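Local coordinates for Lin2634 protein (PDB 3MZO) that is probably a metal-dependent phosphohydrolase of the HD-domain superfamily, related to the YfbR-like 5'-deoxynucleotidases, and binds calcium ions, at residues 22-27 / 152-157; 47-52 / 174-179; 54-59 / 128-133; 161-166 / 203-208. All coordinates share one frame; numbering follows the deposited sequence.

Interaction 1 (22-27 / 152-157)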
# COMPACT_ATOMS: atom_id res chain seq x y z
N GLY B 22 -8.28 7.03 -9.92
CA GLY B 22 -7.62 7.77 -11.02
C GLY B 22 -6.91 8.96 -10.40
O GLY B 22 -5.72 8.90 -10.02
N LYS B 23 -7.67 10.03 -10.22
CA LYS B 23 -7.12 11.27 -9.65
C LYS B 23 -6.54 11.06 -8.25
O LYS B 23 -7.14 10.37 -7.44
CB LYS B 23 -8.22 12.36 -9.58
CG LYS B 23 -8.79 12.78 -10.95
CD LYS B 23 -7.75 13.45 -11.82
CE LYS B 23 -8.29 13.78 -13.20
NZ LYS B 23 -9.40 14.76 -13.10
N PHE B 24 -5.39 11.65 -7.99
CA PHE B 24 -4.77 11.60 -6.67
C PHE B 24 -5.73 12.10 -5.60
O PHE B 24 -6.35 13.16 -5.79
CB PHE B 24 -3.49 12.45 -6.60
CG PHE B 24 -2.95 12.53 -5.22
CD1 PHE B 24 -2.19 11.50 -4.72
CD2 PHE B 24 -3.26 13.62 -4.38
CE1 PHE B 24 -1.74 11.53 -3.42
CE2 PHE B 24 -2.78 13.66 -3.08
CZ PHE B 24 -2.03 12.61 -2.59
N LYS B 25 -5.88 11.34 -4.53
CA LYS B 25 -6.62 11.77 -3.35
C LYS B 25 -5.72 11.58 -2.15
O LYS B 25 -5.02 10.56 -2.06
CB LYS B 25 -7.89 10.93 -3.12
CG LYS B 25 -8.88 10.95 -4.27
CD LYS B 25 -9.99 9.96 -3.99
CE LYS B 25 -10.52 9.30 -5.24
NZ LYS B 25 -11.86 9.85 -5.70
N TYR B 26 -5.75 12.52 -1.21
CA TYR B 26 -4.94 12.33 0.02
C TYR B 26 -5.49 11.16 0.82
O TYR B 26 -4.73 10.44 1.43
CB TYR B 26 -4.87 13.61 0.86
CG TYR B 26 -4.09 14.77 0.23
CD1 TYR B 26 -2.71 14.84 0.32
CD2 TYR B 26 -4.76 15.83 -0.39
CE1 TYR B 26 -2.02 15.89 -0.23
CE2 TYR B 26 -4.08 16.89 -0.93
CZ TYR B 26 -2.72 16.93 -0.83
OH TYR B 26 -2.05 17.99 -1.39
N GLN B 27 -6.81 10.97 0.83
CA GLN B 27 -7.46 9.85 1.51
C GLN B 27 -8.41 9.11 0.57
O GLN B 27 -9.29 9.73 -0.03
CB GLN B 27 -8.31 10.36 2.65
CG GLN B 27 -7.55 11.10 3.71
CD GLN B 27 -8.41 11.36 4.90
OE1 GLN B 27 -8.50 12.49 5.37
NE2 GLN B 27 -9.09 10.31 5.39
N LYS B 152 -7.36 20.13 2.10
CA LYS B 152 -5.94 19.73 2.04
C LYS B 152 -5.20 20.32 0.86
O LYS B 152 -4.01 20.08 0.68
CB LYS B 152 -5.83 18.20 2.06
CG LYS B 152 -6.35 17.55 3.32
CD LYS B 152 -6.20 16.01 3.19
CE LYS B 152 -6.60 15.24 4.40
NZ LYS B 152 -8.09 15.25 4.60
N GLY B 153 -5.90 21.12 0.07
CA GLY B 153 -5.30 21.81 -1.07
C GLY B 153 -5.00 20.86 -2.24
O GLY B 153 -4.07 21.08 -2.97
N ASN B 154 -5.79 19.80 -2.39
CA ASN B 154 -5.62 18.92 -3.50
C ASN B 154 -5.60 19.74 -4.79
O ASN B 154 -6.50 20.52 -5.05
CB ASN B 154 -6.76 17.90 -3.53
CG ASN B 154 -6.52 16.80 -4.56
OD1 ASN B 154 -6.19 17.10 -5.70
ND2 ASN B 154 -6.71 15.53 -4.16
N PRO B 155 -4.57 19.56 -5.61
CA PRO B 155 -4.49 20.45 -6.74
C PRO B 155 -5.55 20.23 -7.83
O PRO B 155 -5.70 21.11 -8.66
CB PRO B 155 -3.08 20.22 -7.29
CG PRO B 155 -2.60 18.93 -6.68
CD PRO B 155 -3.33 18.79 -5.39
N GLU B 156 -6.27 19.12 -7.83
CA GLU B 156 -7.22 18.83 -8.90
C GLU B 156 -8.53 19.59 -8.78
O GLU B 156 -9.24 19.44 -7.79
CB GLU B 156 -7.53 17.33 -8.96
CG GLU B 156 -6.37 16.45 -9.45
CD GLU B 156 -6.00 16.70 -10.92
OE1 GLU B 156 -6.74 17.40 -11.65
OE2 GLU B 156 -4.96 16.18 -11.36
N ASN B 157 -8.89 20.35 -9.82
CA ASN B 157 -10.16 21.10 -9.79
C ASN B 157 -11.40 20.20 -9.69
O ASN B 157 -12.46 20.67 -9.29
CB ASN B 157 -10.30 22.06 -10.99
CG ASN B 157 -11.36 23.16 -10.73
OD1 ASN B 157 -11.26 23.93 -9.76
ND2 ASN B 157 -12.39 23.23 -11.59
O HOH W 1 -9.50 17.90 -12.06
O HOH W 2 -4.23 13.48 -10.03

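Interaction 2 (47-52 / 174-179)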
# COMPACT_ATOMS: atom_id res chain seq x y z
N ALA B 47 -33.69 10.78 12.21
CA ALA B 47 -33.94 11.41 13.50
C ALA B 47 -34.51 12.80 13.31
O ALA B 47 -35.47 13.17 14.00
CB ALA B 47 -32.64 11.45 14.35
N VAL B 48 -33.96 13.55 12.36
CA VAL B 48 -34.42 14.89 12.10
C VAL B 48 -35.86 14.86 11.61
O VAL B 48 -36.70 15.62 12.07
CB VAL B 48 -33.52 15.65 11.09
CG1 VAL B 48 -34.16 16.98 10.73
CG2 VAL B 48 -32.10 15.86 11.70
N GLU B 49 -36.17 13.95 10.68
CA GLU B 49 -37.55 13.82 10.22
C GLU B 49 -38.53 13.39 11.34
O GLU B 49 -39.65 13.93 11.46
CB GLU B 49 -37.61 12.84 9.04
CG GLU B 49 -36.83 13.33 7.79
CD GLU B 49 -37.35 14.63 7.19
OE1 GLU B 49 -38.55 14.95 7.37
OE2 GLU B 49 -36.54 15.33 6.54
N GLU B 50 -38.12 12.43 12.15
CA GLU B 50 -38.90 11.97 13.31
C GLU B 50 -39.16 13.18 14.24
O GLU B 50 -40.30 13.42 14.70
CB GLU B 50 -38.13 10.83 14.03
CG GLU B 50 -38.80 10.31 15.30
CD GLU B 50 -38.00 9.23 16.01
OE1 GLU B 50 -36.82 9.46 16.39
OE2 GLU B 50 -38.59 8.15 16.23
N ASP B 51 -38.11 13.93 14.52
CA ASP B 51 -38.24 15.09 15.38
C ASP B 51 -39.25 16.12 14.81
O ASP B 51 -39.95 16.80 15.56
CB ASP B 51 -36.88 15.73 15.58
CG ASP B 51 -36.97 17.02 16.35
OD1 ASP B 51 -36.99 16.99 17.61
OD2 ASP B 51 -37.06 18.06 15.67
N ALA B 52 -39.32 16.22 13.49
CA ALA B 52 -40.26 17.15 12.84
C ALA B 52 -41.67 16.58 12.78
O ALA B 52 -42.58 17.24 12.31
CB ALA B 52 -39.76 17.50 11.41
N ARG B 174 -34.39 21.26 -0.30
CA ARG B 174 -34.50 22.17 0.85
C ARG B 174 -35.88 22.23 1.51
O ARG B 174 -36.01 22.82 2.57
CB ARG B 174 -34.06 23.59 0.45
CG ARG B 174 -34.95 24.28 -0.58
CD ARG B 174 -34.51 25.72 -0.86
NE ARG B 174 -33.47 25.79 -1.88
CZ ARG B 174 -33.71 25.76 -3.18
NH1 ARG B 174 -34.97 25.70 -3.62
NH2 ARG B 174 -32.70 25.81 -4.04
N GLU B 175 -36.92 21.65 0.88
CA GLU B 175 -38.26 21.61 1.50
C GLU B 175 -38.24 20.63 2.68
O GLU B 175 -39.04 20.73 3.60
CB GLU B 175 -39.37 21.24 0.50
N MSE B 176 -37.30 19.69 2.66
CA MSE B 176 -37.18 18.69 3.71
C MSE B 176 -36.61 19.26 5.01
O MSE B 176 -35.65 20.04 5.00
CB MSE B 176 -36.28 17.54 3.26
CG MSE B 176 -36.77 16.67 2.11
SE MSE B 176 -35.37 15.41 1.62
CE MSE B 176 -35.58 14.12 3.09
N ALA B 177 -37.17 18.83 6.14
CA ALA B 177 -36.62 19.18 7.46
C ALA B 177 -35.13 18.82 7.56
O ALA B 177 -34.33 19.60 8.06
CB ALA B 177 -37.42 18.51 8.56
N SER B 178 -34.77 17.64 7.05
CA SER B 178 -33.35 17.19 6.95
C SER B 178 -32.39 18.22 6.37
O SER B 178 -31.35 18.54 6.97
CB SER B 178 -33.25 15.93 6.08
OG SER B 178 -33.89 14.85 6.70
N VAL B 179 -32.73 18.72 5.18
CA VAL B 179 -31.88 19.66 4.48
C VAL B 179 -31.98 21.04 5.12
O VAL B 179 -30.98 21.77 5.15
CB VAL B 179 -32.21 19.71 2.96
CG1 VAL B 179 -31.38 20.81 2.24
CG2 VAL B 179 -31.98 18.34 2.34
O HOH W 3 -39.43 16.87 5.75

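Interaction 3 (54-59 / 128-133)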
# COMPACT_ATOMS: atom_id res chain seq x y z
N ASN B 54 -42.60 13.65 11.23
CA ASN B 54 -42.90 12.85 10.05
C ASN B 54 -42.68 11.39 10.39
O ASN B 54 -41.70 11.05 11.07
CB ASN B 54 -42.00 13.27 8.90
CG ASN B 54 -42.20 14.71 8.51
OD1 ASN B 54 -43.33 15.19 8.51
ND2 ASN B 54 -41.12 15.42 8.17
N GLU B 55 -43.61 10.54 9.95
CA GLU B 55 -43.47 9.09 10.11
C GLU B 55 -42.32 8.64 9.19
O GLU B 55 -42.24 9.02 8.03
CB GLU B 55 -44.79 8.35 9.81
CG GLU B 55 -44.73 6.79 9.84
CD GLU B 55 -44.43 6.18 11.23
OE1 GLU B 55 -44.43 6.91 12.25
OE2 GLU B 55 -44.21 4.95 11.31
N VAL B 56 -41.40 7.88 9.75
CA VAL B 56 -40.26 7.32 9.01
C VAL B 56 -40.40 5.80 9.01
O VAL B 56 -40.64 5.22 10.05
CB VAL B 56 -38.93 7.70 9.67
CG1 VAL B 56 -37.73 6.95 9.00
CG2 VAL B 56 -38.75 9.24 9.62
N ASN B 57 -40.25 5.18 7.84
CA ASN B 57 -40.15 3.73 7.72
C ASN B 57 -38.68 3.34 7.87
O ASN B 57 -37.85 3.42 6.91
CB ASN B 57 -40.75 3.29 6.36
CG ASN B 57 -40.74 1.78 6.15
OD1 ASN B 57 -39.92 1.05 6.71
ND2 ASN B 57 -41.66 1.30 5.33
N TRP B 58 -38.32 2.88 9.06
CA TRP B 58 -36.90 2.66 9.34
C TRP B 58 -36.28 1.51 8.57
O TRP B 58 -35.12 1.59 8.13
CB TRP B 58 -36.64 2.56 10.85
CG TRP B 58 -36.71 3.93 11.47
CD1 TRP B 58 -37.84 4.56 11.96
CD2 TRP B 58 -35.63 4.87 11.62
NE1 TRP B 58 -37.52 5.82 12.40
CE2 TRP B 58 -36.18 6.04 12.21
CE3 TRP B 58 -34.26 4.84 11.32
CZ2 TRP B 58 -35.39 7.15 12.52
CZ3 TRP B 58 -33.48 5.97 11.63
CH2 TRP B 58 -34.05 7.10 12.22
N ARG B 59 -37.03 0.44 8.40
CA ARG B 59 -36.54 -0.65 7.59
C ARG B 59 -36.20 -0.13 6.21
O ARG B 59 -35.16 -0.48 5.69
CB ARG B 59 -37.57 -1.78 7.48
CG ARG B 59 -37.01 -3.00 6.78
CD ARG B 59 -38.05 -4.11 6.68
NE ARG B 59 -37.44 -5.32 6.18
CZ ARG B 59 -38.02 -6.52 6.15
NH1 ARG B 59 -39.24 -6.68 6.63
NH2 ARG B 59 -37.35 -7.57 5.68
N THR B 128 -40.14 8.39 -2.26
CA THR B 128 -40.60 8.23 -0.88
C THR B 128 -39.68 9.07 0.01
O THR B 128 -38.58 9.46 -0.41
CB THR B 128 -40.55 6.78 -0.41
OG1 THR B 128 -39.19 6.34 -0.31
CG2 THR B 128 -41.37 5.85 -1.36
N LEU B 129 -40.13 9.31 1.24
CA LEU B 129 -39.32 10.04 2.20
C LEU B 129 -37.97 9.36 2.36
O LEU B 129 -36.93 10.04 2.37
CB LEU B 129 -40.02 10.15 3.55
CG LEU B 129 -39.24 10.85 4.67
CD1 LEU B 129 -38.92 12.32 4.30
CD2 LEU B 129 -40.05 10.75 5.99
N GLU B 130 -37.97 8.04 2.47
CA GLU B 130 -36.72 7.30 2.76
C GLU B 130 -35.76 7.27 1.56
O GLU B 130 -34.53 7.20 1.73
CB GLU B 130 -37.03 5.89 3.24
CG GLU B 130 -37.82 5.86 4.57
CD GLU B 130 -39.27 6.25 4.43
OE1 GLU B 130 -39.83 6.15 3.31
OE2 GLU B 130 -39.86 6.64 5.46
N GLY B 131 -36.33 7.34 0.35
CA GLY B 131 -35.55 7.43 -0.88
C GLY B 131 -34.88 8.78 -1.05
O GLY B 131 -33.74 8.87 -1.54
N LYS B 132 -35.59 9.83 -0.66
CA LYS B 132 -34.99 11.16 -0.67
C LYS B 132 -33.92 11.27 0.41
O LYS B 132 -32.89 11.94 0.20
CB LYS B 132 -36.04 12.23 -0.50
CG LYS B 132 -37.03 12.27 -1.62
CD LYS B 132 -38.12 13.32 -1.34
CE LYS B 132 -39.00 13.46 -2.53
NZ LYS B 132 -40.09 14.48 -2.35
N ILE B 133 -34.13 10.61 1.55
CA ILE B 133 -33.09 10.59 2.57
C ILE B 133 -31.84 9.94 2.01
O ILE B 133 -30.73 10.40 2.29
CB ILE B 133 -33.55 9.93 3.89
CG1 ILE B 133 -34.51 10.87 4.64
CG2 ILE B 133 -32.37 9.55 4.81
CD1 ILE B 133 -35.21 10.21 5.78
O HOH W 4 -42.48 7.27 5.75

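Interaction 4 (161-166 / 203-208)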
# COMPACT_ATOMS: atom_id res chain seq x y z
N GLU B 161 -15.47 20.89 -8.28
CA GLU B 161 -16.62 20.59 -9.13
C GLU B 161 -17.57 19.59 -8.49
O GLU B 161 -18.80 19.74 -8.59
CB GLU B 161 -16.17 20.07 -10.50
CG GLU B 161 -15.45 21.11 -11.37
CD GLU B 161 -14.61 20.47 -12.50
OE1 GLU B 161 -14.88 19.30 -12.89
OE2 GLU B 161 -13.67 21.14 -13.00
N ILE B 162 -17.02 18.58 -7.84
CA ILE B 162 -17.83 17.58 -7.12
C ILE B 162 -18.61 18.25 -5.95
O ILE B 162 -19.78 18.01 -5.75
CB ILE B 162 -16.93 16.42 -6.57
CG1 ILE B 162 -16.35 15.60 -7.74
CG2 ILE B 162 -17.71 15.51 -5.61
CD1 ILE B 162 -15.11 14.75 -7.40
N TYR B 163 -17.90 19.06 -5.18
CA TYR B 163 -18.47 19.76 -4.06
C TYR B 163 -19.65 20.64 -4.53
O TYR B 163 -20.75 20.63 -3.95
CB TYR B 163 -17.38 20.61 -3.38
CG TYR B 163 -17.86 21.48 -2.25
CD1 TYR B 163 -18.32 22.77 -2.49
CD2 TYR B 163 -17.87 21.00 -0.94
CE1 TYR B 163 -18.76 23.59 -1.44
CE2 TYR B 163 -18.30 21.80 0.11
CZ TYR B 163 -18.76 23.09 -0.15
OH TYR B 163 -19.19 23.88 0.89
N SER B 164 -19.41 21.37 -5.62
CA SER B 164 -20.41 22.27 -6.17
C SER B 164 -21.67 21.51 -6.60
O SER B 164 -22.80 21.93 -6.28
CB SER B 164 -19.81 23.04 -7.33
OG SER B 164 -18.71 23.81 -6.86
N GLU B 165 -21.48 20.39 -7.28
CA GLU B 165 -22.58 19.57 -7.75
C GLU B 165 -23.34 18.99 -6.59
O GLU B 165 -24.58 18.98 -6.61
CB GLU B 165 -22.08 18.44 -8.65
CG GLU B 165 -23.19 17.53 -9.26
CD GLU B 165 -23.79 16.45 -8.29
OE1 GLU B 165 -23.08 15.92 -7.39
OE2 GLU B 165 -24.99 16.13 -8.45
N ALA B 166 -22.61 18.49 -5.59
CA ALA B 166 -23.22 17.88 -4.42
C ALA B 166 -24.05 18.91 -3.66
O ALA B 166 -25.23 18.67 -3.40
CB ALA B 166 -22.13 17.20 -3.53
N GLN B 203 -16.65 31.51 -0.76
CA GLN B 203 -17.25 32.23 -1.88
C GLN B 203 -18.14 31.31 -2.70
O GLN B 203 -19.29 31.63 -2.99
CB GLN B 203 -16.16 32.83 -2.78
CG GLN B 203 -16.71 33.45 -4.06
CD GLN B 203 -15.69 34.26 -4.81
OE1 GLN B 203 -14.80 34.87 -4.21
NE2 GLN B 203 -15.80 34.29 -6.13
N LEU B 204 -17.57 30.16 -3.07
CA LEU B 204 -18.27 29.16 -3.89
C LEU B 204 -19.60 28.71 -3.26
O LEU B 204 -20.61 28.54 -3.96
CB LEU B 204 -17.34 27.96 -4.08
CG LEU B 204 -17.83 26.79 -4.92
CD1 LEU B 204 -18.15 27.21 -6.37
CD2 LEU B 204 -16.77 25.68 -4.85
N THR B 205 -19.59 28.55 -1.93
CA THR B 205 -20.78 28.14 -1.19
C THR B 205 -21.85 29.25 -1.21
O THR B 205 -23.04 28.97 -1.40
CB THR B 205 -20.44 27.71 0.29
OG1 THR B 205 -19.37 26.75 0.30
CG2 THR B 205 -21.66 27.11 0.99
N THR B 206 -21.42 30.51 -1.04
CA THR B 206 -22.32 31.65 -1.22
C THR B 206 -22.94 31.61 -2.63
O THR B 206 -24.15 31.71 -2.78
CB THR B 206 -21.58 33.00 -1.00
OG1 THR B 206 -21.31 33.17 0.40
CG2 THR B 206 -22.39 34.20 -1.53
N GLU B 207 -22.08 31.46 -3.64
CA GLU B 207 -22.53 31.39 -5.04
C GLU B 207 -23.57 30.31 -5.29
O GLU B 207 -24.60 30.58 -5.92
CB GLU B 207 -21.34 31.15 -5.96
CG GLU B 207 -20.56 32.44 -6.25
CD GLU B 207 -19.23 32.18 -6.95
OE1 GLU B 207 -18.92 31.02 -7.30
OE2 GLU B 207 -18.49 33.17 -7.16
N ILE B 208 -23.28 29.10 -4.81
CA ILE B 208 -24.20 27.98 -4.95
C ILE B 208 -25.54 28.28 -4.26
O ILE B 208 -26.60 27.97 -4.81
CB ILE B 208 -23.56 26.65 -4.41
CG1 ILE B 208 -22.36 26.26 -5.28
CG2 ILE B 208 -24.58 25.51 -4.38
CD1 ILE B 208 -21.34 25.44 -4.56

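Interaction 1 (22-27 / 152-157)
Asn154 ND2 is held by two acceptors: it donates to Phe24 O at 2.9 Å and also to Glu149. The bond to Phe24 O is nearly straight (171°). Phe24 O lies in the amide plane of Asn154, while the donor is tilted from the carbonyl plane of Phe24. The other end of the amide is held as well. Asn154 OD1 accepts from Glu156 N at 2.9 Å and closes an Asx turn, which fixes the rotation of the group. Lys152 and Tyr26 slide past each other in opposite directions. Lys152 CB packs 3.6 Å from Tyr26 CD2, and Lys152 CD meets Tyr26 CB and CG. The lysine chain is extended until chi4 (71°), which places Lys152 NZ 2.9 Å from Gln27 OE1, on a lone pair, in one of two Gln27 conformers. Phe24 CE2 lies over the centre of one Tyr26 face. The Tyr26 hydroxyl is bonded to Lys152 O of a second subunit, so the contact is part of a subunit interface. Lys23 NZ and Glu156 OE1 are 4.0 Å apart, too far for a salt bridge. Water 1 joins them, weakly on the lysine side, and water 2 links Glu156 OE2 to Phe24 N. Gly153 forms a Schellman motif at the end of helix 129-151. The contact thus sets the loop between helices 4-13 and 31-51 against the turn joining helices 129-151 and 158-172.

Interaction 2 (47-52 / 174-179)
Glu49 CG is anti to its carbonyl carbon (chi1 -64°), and the bend at chi2 (-61°) turns CD toward the start of helix 177-191. Ser178 OG is likewise anti to its carbonyl carbon. This sets OG beside its own backbone N, and both donate to Glu49 OE2. Ser178 OG donates at 2.7 Å, on the anti lone pair of Glu49 OE2. Ser178 N donates to Glu49 OE2 at 3.0 Å, from above the carboxylate plane, with an N-H...O angle of 158°. The second oxygen is held too. Glu49 OE1 accepts from water 3 at 2.7 Å, and this water accepts from Ala177 N at 3.0 Å. Asn54 ND2 is a further donor to OE1.

Met176, modelled as selenomethionine, is the N-cap residue, so Ala177 N and Ser178 N belong to the first turn of the helix. Glu49 of helix 31-51 thus accepts from the first turn of helix 177-191, directly from Ser178 N and through water from Ala177 N. The negative charge of the carboxylate would be favoured by the helix dipole. The joint lies in the all-helical fold of the HD superfamily.

Methyl groups pack around the carboxylate. Ala52 CB touches Ala177 CB at 3.8 Å. Val48 CG1 rests against Ala177 O at 3.7 Å and is about as close to Ser178 N. Met176 CE lies 3.8 Å from Glu49 OE2, and the Met176 side chain also touches helix 129-151. Val48 packs against Phe113 of a fifth subunit.

Interaction 3 (54-59 / 128-133)
Glu130 and Asn57 make the one direct hydrogen bond across this contact. Asn57 N donates to Glu130 OE2 at 2.8 Å, and the bond is nearly straight (172°). The donor comes from above the carboxylate plane, 45° out of it. The bend at chi2 (74°) brings Glu130 CD round toward Asn57. Glu130 OE2 also takes water 4, at 2.7 Å. This water donates to Glu55 O as well, at 2.9 Å, and so ties a second backbone group of the 54-57 loop to Glu130 OE2.

Two helix starts meet here. Asn57 is the N-cap of helix 58-67, and its OD1 accepts from Ala60 N. Thr128 is the N-cap of helix 129-151, where Thr128 OG1 accepts from Gly131 N at 3.1 Å. Glu130, in the first turn of the second helix, thus grips the backbone N of the residue that caps the first. Helix 58-67 leads directly to the calcium ligands His68 and Asp69, and helix 129-151 carries a third, Asp138.

Van der Waals contacts lie beside the carboxylate. Leu129 CD2 sits 3.5 Å from Glu55 O and 4.1 Å from Val56 CG2. The Val56 and Leu129 side chains cross at about a right angle. Asn54 CB is 4.3 Å from the same methyl, Leu129 CD2. The two branches of Val56 part here. CG2 goes to Leu129, while Val56 CG1 lies 4.1 Å from Glu130 OE2 and over one face of Trp58, offset toward the rim. Glu49 of helix 31-51 packs on both Val56 and Leu129.

Interaction 4 (161-166 / 203-208)
Tyr163 CG is anti to its backbone N (chi1 176°), and the ring reaches across to helix 201-211. Tyr163 OH donates to Thr205 OG1 at 2.9 Å. Thr205 OG1 lies at the ring edge, near the ring plane, and the two side chains cross at about a right angle. Thr205 OG1 is anti to its carbonyl carbon (chi1 -51°), and this oxygen also bonds to Leu201 O one turn back. It links Tyr163 to the backbone of helix 201-211.

Leu204 slides past Tyr163 in the opposite direction, with Leu204 CD2 4.1 Å from Tyr163 CD1. Ser164 has two conformers. In one of them Leu204 CD2 is 3.4 Å and Leu204 CD1 3.5 Å from Ser164 OG, which lies beside its own backbone N and bonds to Val160 O within helix 158-172.

The helices run in roughly the same direction, with short-segment axes 32° apart and 10.5 Å at closest approach. This is helix-on-helix packing, away from the metal site, between the C-terminal helix and helix 158-172 of the HD-type fold. Helix 177-191 comes between them in sequence, and its Leu187 and Leu191 touch both Tyr163 and Thr205.

Ile208, one turn on from Leu204, points CD1 at the backbone of Ser164, with Ile208 CD1 3.7 Å from Ser164 CA. Ile208 CD1 is also 4.5 Å from Tyr163 CE1. Ile208 packs on Leu167 as well.

How the interactions relate
Interactions 2 and 3 are neighbours, with centres about 10 Å apart. Glu49 reaches into both, and they also touch where Met176 packs on Ile133. Together they join the end of helix 31-51 to the starts of helices 58-67, 129-151 and 177-191, and both reach the fifth subunit. Interaction 1 lies on the other side of the chain's centre from interaction 3, about 34 Å away between centres. Interaction 4 is about 17 Å from interaction 1 between centres, and follows it along the chain. Interaction 3 is nested within the loops closed by interactions 1 and 2. Interactions 1 and 2 cross along the chain, so distant sequence regions are interlocked in one helical domain.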